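Local coordinates for VWFA domain-containing protein (Alicyclobacillus acidocaldarius subsp. acidocaldarius, PDB 3RAG) that is of unknown function but carries a von Willebrand factor A-type fold, consistent with a role in metal-dependent ligand or protein binding, at residues Met86-Met91 / Lys166-Pro171; Gln97-Glu102 / Met123-Lys128. One frame throughout, in Å; residues are numbered along the deposited sequence.

Contact 1: Met86-Met91 / Lys166-Pro171; sequences MTHQTM and KVRSGP
The guanidinium NH1 of R168 lies 3.9 Å from the selenium, SE, of M91 while giving a hydrogen bond to the backbone O of E130, and its twin NH2 is taken up by O of V133. Two carbonyls at the C-terminal end of helix 116-132 and just beyond it thus satisfy a buried cationic head, and the selenomethionine fills the space beside it. The pair is a useful example of how an arginine can be held by main-chain oxygens while still packing against a selenium. SE comes to NH1 at a slant to the guanidinium plane. M91 gets there because CG is anti to its backbone N (chi1 174°), which extends the side chain from helix 79-106 toward the loop 166-171. R168 bends sharply at chi3, -23°, and this turn brings the head back over its own loop: one face has G170 N 4.2 Å above it, toward the rim.

The fold is the Rossmann-like α/β domain of von Willebrand A modules, with helices packed on a central sheet of strand order 3-2-1-4-5-6. Here helix 79-106 meets the loop that leads from helix 151-165 into strand 172-179. M91 also rests on I10 and Q12 of strand 10-17, and both M91 and R168 touch L135 at the start of the neighbouring strand.

H88, one turn earlier, makes the second touch: its ring carbon CE1 is 4.2 Å from CD of R168, again at an oblique angle. Its ND1 is hydrogen-bonded to OE2 of E130, so a single glutamate serves the histidine with its carboxylate and the arginine with its carbonyl. That carboxylate would probably favour a protonated ring, although R168 NE, 6.3 Å from ND1, would oppose the charge.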
loop_
_atom_site.group_PDB
_atom_site.type_symbol
_atom_site.label_atom_id
_atom_site.label_comp_id
_atom_site.label_asym_id
_atom_site.label_seq_id
_atom_site.Cartn_x
_atom_site.Cartn_y
_atom_site.Cartn_z
HETATM N N MSE A 86 0.611 2.952 8.793
HETATM C CA MSE A 86 -0.593 2.886 7.972
HETATM C C MSE A 86 -0.841 1.449 7.548
HETATM O O MSE A 86 -1.995 1.001 7.521
HETATM C CB MSE A 86 -0.485 3.771 6.715
HETATM C CG MSE A 86 -0.481 5.279 6.971
HETATM SE SE MSE A 86 -0.009 6.220 5.446
HETATM C CE MSE A 86 0.113 4.986 4.305
ATOM N N THR A 87 0.239 0.755 7.191
ATOM C CA THR A 87 0.131 -0.615 6.676
ATOM C C THR A 87 -0.472 -1.480 7.778
ATOM O O THR A 87 -1.446 -2.204 7.558
ATOM C CB THR A 87 1.497 -1.156 6.224
ATOM O OG1 THR A 87 1.986 -0.335 5.162
ATOM C CG2 THR A 87 1.395 -2.604 5.704
ATOM N N HIS A 88 0.082 -1.374 8.981
ATOM C CA HIS A 88 -0.489 -2.126 10.109
ATOM C C HIS A 88 -1.921 -1.731 10.486
ATOM O O HIS A 88 -2.779 -2.600 10.722
ATOM C CB HIS A 88 0.456 -2.095 11.319
ATOM C CG HIS A 88 1.651 -2.984 11.155
ATOM N ND1 HIS A 88 1.562 -4.362 11.181
ATOM C CD2 HIS A 88 2.958 -2.697 10.943
ATOM C CE1 HIS A 88 2.763 -4.884 11.000
ATOM N NE2 HIS A 88 3.629 -3.895 10.855
ATOM N N GLN A 89 -2.212 -0.433 10.531
ATOM C CA GLN A 89 -3.543 -0.033 10.931
ATOM C C GLN A 89 -4.613 -0.449 9.914
ATOM O O GLN A 89 -5.685 -0.898 10.300
ATOM C CB GLN A 89 -3.578 1.466 11.253
ATOM C CG GLN A 89 -4.874 1.976 11.767
ATOM C CD GLN A 89 -4.752 3.414 12.257
ATOM O OE1 GLN A 89 -3.648 3.885 12.563
ATOM N NE2 GLN A 89 -5.882 4.118 12.325
ATOM N N THR A 90 -4.336 -0.310 8.616
ATOM C CA THR A 90 -5.314 -0.739 7.614
ATOM C C THR A 90 -5.423 -2.281 7.538
ATOM O O THR A 90 -6.522 -2.805 7.345
ATOM C CB THR A 90 -5.031 -0.127 6.178
ATOM O OG1 THR A 90 -3.699 -0.466 5.751
ATOM C CG2 THR A 90 -5.189 1.404 6.191
HETATM N N MSE A 91 -4.307 -2.997 7.710
HETATM C CA MSE A 91 -4.348 -4.473 7.799
HETATM C C MSE A 91 -5.237 -4.882 8.980
HETATM O O MSE A 91 -6.120 -5.742 8.863
HETATM C CB MSE A 91 -2.919 -5.083 7.910
HETATM C CG MSE A 91 -2.837 -6.631 8.145
HETATM SE SE MSE A 91 -1.258 -7.429 7.628
HETATM C CE MSE A 91 -0.320 -5.897 7.477
ATOM N N LYS A 166 9.173 -7.862 7.619
ATOM C CA LYS A 166 9.730 -9.204 7.565
ATOM C C LYS A 166 9.734 -9.869 8.949
ATOM O O LYS A 166 9.878 -11.074 9.054
ATOM C CB LYS A 166 11.150 -9.175 6.976
ATOM C CG LYS A 166 11.540 -10.437 6.212
ATOM C CD LYS A 166 12.801 -10.245 5.342
ATOM C CE LYS A 166 14.037 -9.967 6.192
ATOM N NZ LYS A 166 15.316 -10.082 5.417
ATOM N N VAL A 167 9.611 -9.059 9.990
ATOM C CA VAL A 167 9.548 -9.541 11.361
ATOM C C VAL A 167 8.314 -10.434 11.588
ATOM O O VAL A 167 8.362 -11.370 12.382
ATOM C CB VAL A 167 9.510 -8.339 12.343
ATOM C CG1 VAL A 167 9.257 -8.794 13.763
ATOM C CG2 VAL A 167 10.818 -7.551 12.253
ATOM N N ARG A 168 7.221 -10.132 10.886
ATOM C CA ARG A 168 5.977 -10.908 10.970
ATOM C C ARG A 168 6.217 -12.378 10.672
ATOM O O ARG A 168 7.119 -12.716 9.911
ATOM C CB ARG A 168 4.949 -10.382 9.945
ATOM C CG ARG A 168 4.439 -8.950 10.158
ATOM C CD ARG A 168 3.254 -8.660 9.193
ATOM N NE ARG A 168 3.332 -9.567 8.047
ATOM C CZ ARG A 168 2.359 -10.388 7.666
ATOM N NH1 ARG A 168 1.188 -10.423 8.309
ATOM N NH2 ARG A 168 2.561 -11.174 6.637
ATOM N N SER A 169 5.393 -13.257 11.245
ATOM C CA SER A 169 5.472 -14.675 10.940
ATOM C C SER A 169 5.054 -14.940 9.520
ATOM O O SER A 169 5.623 -15.790 8.850
ATOM C CB SER A 169 4.555 -15.498 11.866
ATOM O OG SER A 169 4.957 -15.340 13.206
ATOM N N GLY A 170 4.037 -14.226 9.058
ATOM C CA GLY A 170 3.443 -14.558 7.778
ATOM C C GLY A 170 4.315 -14.133 6.616
ATOM O O GLY A 170 5.176 -13.272 6.756
ATOM N N PRO A 171 4.083 -14.727 5.448
ATOM C CA PRO A 171 4.942 -14.397 4.307
ATOM C C PRO A 171 4.734 -12.967 3.819
ATOM O O PRO A 171 3.612 -12.447 3.868
ATOM C CB PRO A 171 4.513 -15.395 3.226
ATOM C CG PRO A 171 3.171 -15.895 3.645
ATOM C CD PRO A 171 3.097 -15.782 5.145
#

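Contact 2: Gln97-Glu102 / Met123-Lys128; sequences QVVNQE and MQVVEK
V99 directs its CB at helix 116-132 and sets its CG2 methyl over the gap between two valines there, 3.9 Å from CG2 of V126 and 4.3 Å from CG1 of V125. The setting is a helical hairpin, in which the long helix 79-106 is followed, after a short connection, by helix 116-132 packed back against it. With V122 and L129 also touching V99, the four neighbours occupy positions i, i+3, i+4 and i+7 of one helix, so that V99 lies like a knob in a hole, as in knobs-into-holes packing.

The two valines of the hole present themselves differently. V125 points its CB at the opposing helix, whereas V126 has its CB directed along the flank and reaches V99 with one branch; the side chains of V99 and V126 cross at a slant and meet methyl to methyl. All three share a rotamer: in V99, for instance, CG1 is anti to the backbone N (chi1 168°), which leaves CG2 beside that N and aimed forward at the groove. The methyls of V125 and V126 that receive it stand 5.2 Å apart, CG1 to CG2, wide enough for a single methyl to approach both.

No hydrogen bond joins the two segments, and their grip is entirely aliphatic. Nearest CA atoms, those of V99 and V126, are 7.2 Å apart, a short separation that small branched side chains permit. Just before 97-102, Q96 touches both V126 and M123, while N100 uses OD1 to bind S110 OG and T111 N, tying the helix to the connection that follows. M4 of helix 3-7 lies against V98 and E102. Within the valine pair the fit goes slightly deeper than methyl on methyl, for CG2 of V126 is also 4.2 Å from CB of V99.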
loop_
_atom_site.group_PDB
_atom_site.type_symbol
_atom_site.label_atom_id
_atom_site.label_comp_id
_atom_site.label_asym_id
_atom_site.label_seq_id
_atom_site.Cartn_x
_atom_site.Cartn_y
_atom_site.Cartn_z
ATOM N N GLN A 97 -12.750 -6.765 9.946
ATOM C CA GLN A 97 -13.939 -6.936 9.121
ATOM C C GLN A 97 -14.080 -8.389 8.715
ATOM O O GLN A 97 -15.179 -8.932 8.724
ATOM C CB GLN A 97 -13.884 -6.041 7.863
ATOM C CG GLN A 97 -13.658 -4.553 8.153
ATOM C CD GLN A 97 -13.295 -3.716 6.899
ATOM O OE1 GLN A 97 -12.641 -4.196 5.952
ATOM N NE2 GLN A 97 -13.716 -2.453 6.906
ATOM N N VAL A 98 -12.971 -9.015 8.328
ATOM C CA VAL A 98 -12.994 -10.424 7.953
ATOM C C VAL A 98 -13.511 -11.289 9.098
ATOM O O VAL A 98 -14.357 -12.175 8.905
ATOM C CB VAL A 98 -11.592 -10.928 7.518
ATOM C CG1 VAL A 98 -11.572 -12.449 7.411
ATOM C CG2 VAL A 98 -11.188 -10.279 6.191
ATOM N N VAL A 99 -12.999 -11.029 10.296
ATOM C CA VAL A 99 -13.380 -11.851 11.450
ATOM C C VAL A 99 -14.847 -11.622 11.812
ATOM O O VAL A 99 -15.576 -12.562 12.151
ATOM C CB VAL A 99 -12.463 -11.597 12.649
ATOM C CG1 VAL A 99 -13.040 -12.221 13.905
ATOM C CG2 VAL A 99 -11.077 -12.152 12.373
ATOM N N ASN A 100 -15.282 -10.376 11.715
ATOM C CA ASN A 100 -16.682 -10.070 11.984
ATOM C C ASN A 100 -17.614 -10.821 11.023
ATOM O O ASN A 100 -18.609 -11.410 11.434
ATOM C CB ASN A 100 -16.925 -8.568 11.933
ATOM C CG ASN A 100 -18.249 -8.187 12.540
ATOM O OD1 ASN A 100 -18.459 -8.348 13.749
ATOM N ND2 ASN A 100 -19.162 -7.692 11.707
ATOM N N GLN A 101 -17.279 -10.825 9.736
ATOM C CA GLN A 101 -18.054 -11.598 8.765
ATOM C C GLN A 101 -18.103 -13.110 9.030
ATOM O O GLN A 101 -19.110 -13.766 8.758
ATOM C CB GLN A 101 -17.513 -11.338 7.350
ATOM C CG GLN A 101 -18.599 -11.041 6.343
ATOM C CD GLN A 101 -19.493 -9.883 6.767
ATOM O OE1 GLN A 101 -19.021 -8.885 7.319
ATOM N NE2 GLN A 101 -20.790 -10.016 6.515
ATOM N N GLU A 102 -17.003 -13.670 9.525
ATOM C CA GLU A 102 -16.944 -15.085 9.855
ATOM C C GLU A 102 -17.823 -15.353 11.062
ATOM O O GLU A 102 -18.520 -16.365 11.124
ATOM C CB GLU A 102 -15.503 -15.500 10.180
ATOM C CG GLU A 102 -14.678 -15.897 8.994
ATOM C CD GLU A 102 -15.231 -17.134 8.324
ATOM O OE1 GLU A 102 -15.104 -18.239 8.904
ATOM O OE2 GLU A 102 -15.810 -16.991 7.226
HETATM N N MSE A 123 -10.361 -10.248 19.461
HETATM C CA MSE A 123 -9.295 -9.310 19.117
HETATM C C MSE A 123 -7.921 -9.997 19.143
HETATM O O MSE A 123 -7.020 -9.630 18.385
HETATM C CB MSE A 123 -9.335 -8.068 20.013
HETATM C CG MSE A 123 -10.521 -7.129 19.729
HETATM SE SE MSE A 123 -10.777 -6.628 17.993
HETATM C CE MSE A 123 -9.084 -6.168 17.478
ATOM N N GLN A 124 -7.766 -11.012 19.989
ATOM C CA GLN A 124 -6.531 -11.788 19.996
ATOM C C GLN A 124 -6.393 -12.582 18.702
ATOM O O GLN A 124 -5.296 -12.710 18.156
ATOM C CB GLN A 124 -6.456 -12.723 21.203
ATOM C CG GLN A 124 -5.969 -12.048 22.468
ATOM C CD GLN A 124 -5.795 -13.027 23.626
ATOM O OE1 GLN A 124 -6.316 -14.145 23.597
ATOM N NE2 GLN A 124 -5.052 -12.609 24.648
ATOM N N VAL A 125 -7.509 -13.116 18.216
ATOM C CA VAL A 125 -7.534 -13.768 16.907
ATOM C C VAL A 125 -7.096 -12.797 15.801
ATOM O O VAL A 125 -6.304 -13.169 14.925
ATOM C CB VAL A 125 -8.927 -14.355 16.606
ATOM C CG1 VAL A 125 -9.078 -14.691 15.141
ATOM C CG2 VAL A 125 -9.172 -15.594 17.468
ATOM N N VAL A 126 -7.591 -11.560 15.856
ATOM C CA VAL A 126 -7.232 -10.549 14.861
ATOM C C VAL A 126 -5.742 -10.205 14.929
ATOM O O VAL A 126 -5.088 -10.079 13.901
ATOM C CB VAL A 126 -8.063 -9.254 15.023
ATOM C CG1 VAL A 126 -7.533 -8.145 14.071
ATOM C CG2 VAL A 126 -9.532 -9.537 14.751
ATOM N N GLU A 127 -5.211 -10.059 16.139
ATOM C CA GLU A 127 -3.779 -9.788 16.306
ATOM C C GLU A 127 -2.946 -10.933 15.756
ATOM O O GLU A 127 -1.894 -10.720 15.154
ATOM C CB GLU A 127 -3.431 -9.550 17.781
ATOM C CG GLU A 127 -4.049 -8.280 18.347
ATOM C CD GLU A 127 -3.631 -8.020 19.774
ATOM O OE1 GLU A 127 -4.307 -7.217 20.455
ATOM O OE2 GLU A 127 -2.623 -8.619 20.213
ATOM N N LYS A 128 -3.413 -12.155 15.970
ATOM C CA LYS A 128 -2.724 -13.321 15.427
ATOM C C LYS A 128 -2.760 -13.270 13.899
ATOM O O LYS A 128 -1.728 -13.461 13.243
ATOM C CB LYS A 128 -3.345 -14.617 15.960
ATOM C CG LYS A 128 -2.671 -15.910 15.480
ATOM C CD LYS A 128 -3.362 -17.142 16.095
ATOM C CE LYS A 128 -2.587 -18.430 15.829
ATOM N NZ LYS A 128 -1.254 -18.386 16.495
#

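Both contacts draw on helix 79-106, and contact 2 is nested in the stretch of chain that contact 1 closes. Their centres are about 14 Å apart and their nearest atoms about 6 Å. The centre of contact 1, about 11 Å from the centre of the chain, joins the sheet-packed part of the helix to the loop before strand 172-179; that of contact 2, at about 21 Å, lies where the helix runs on past the sheet and meets helix 116-132, whose C-terminal end reaches contact 1. Neither includes a sodium ligand: D18, S144 and S146 bind the ion after strands 10-17 and 135-142, at the C-terminal ends of the parallel strands, where von Willebrand A domains typically carry their metal.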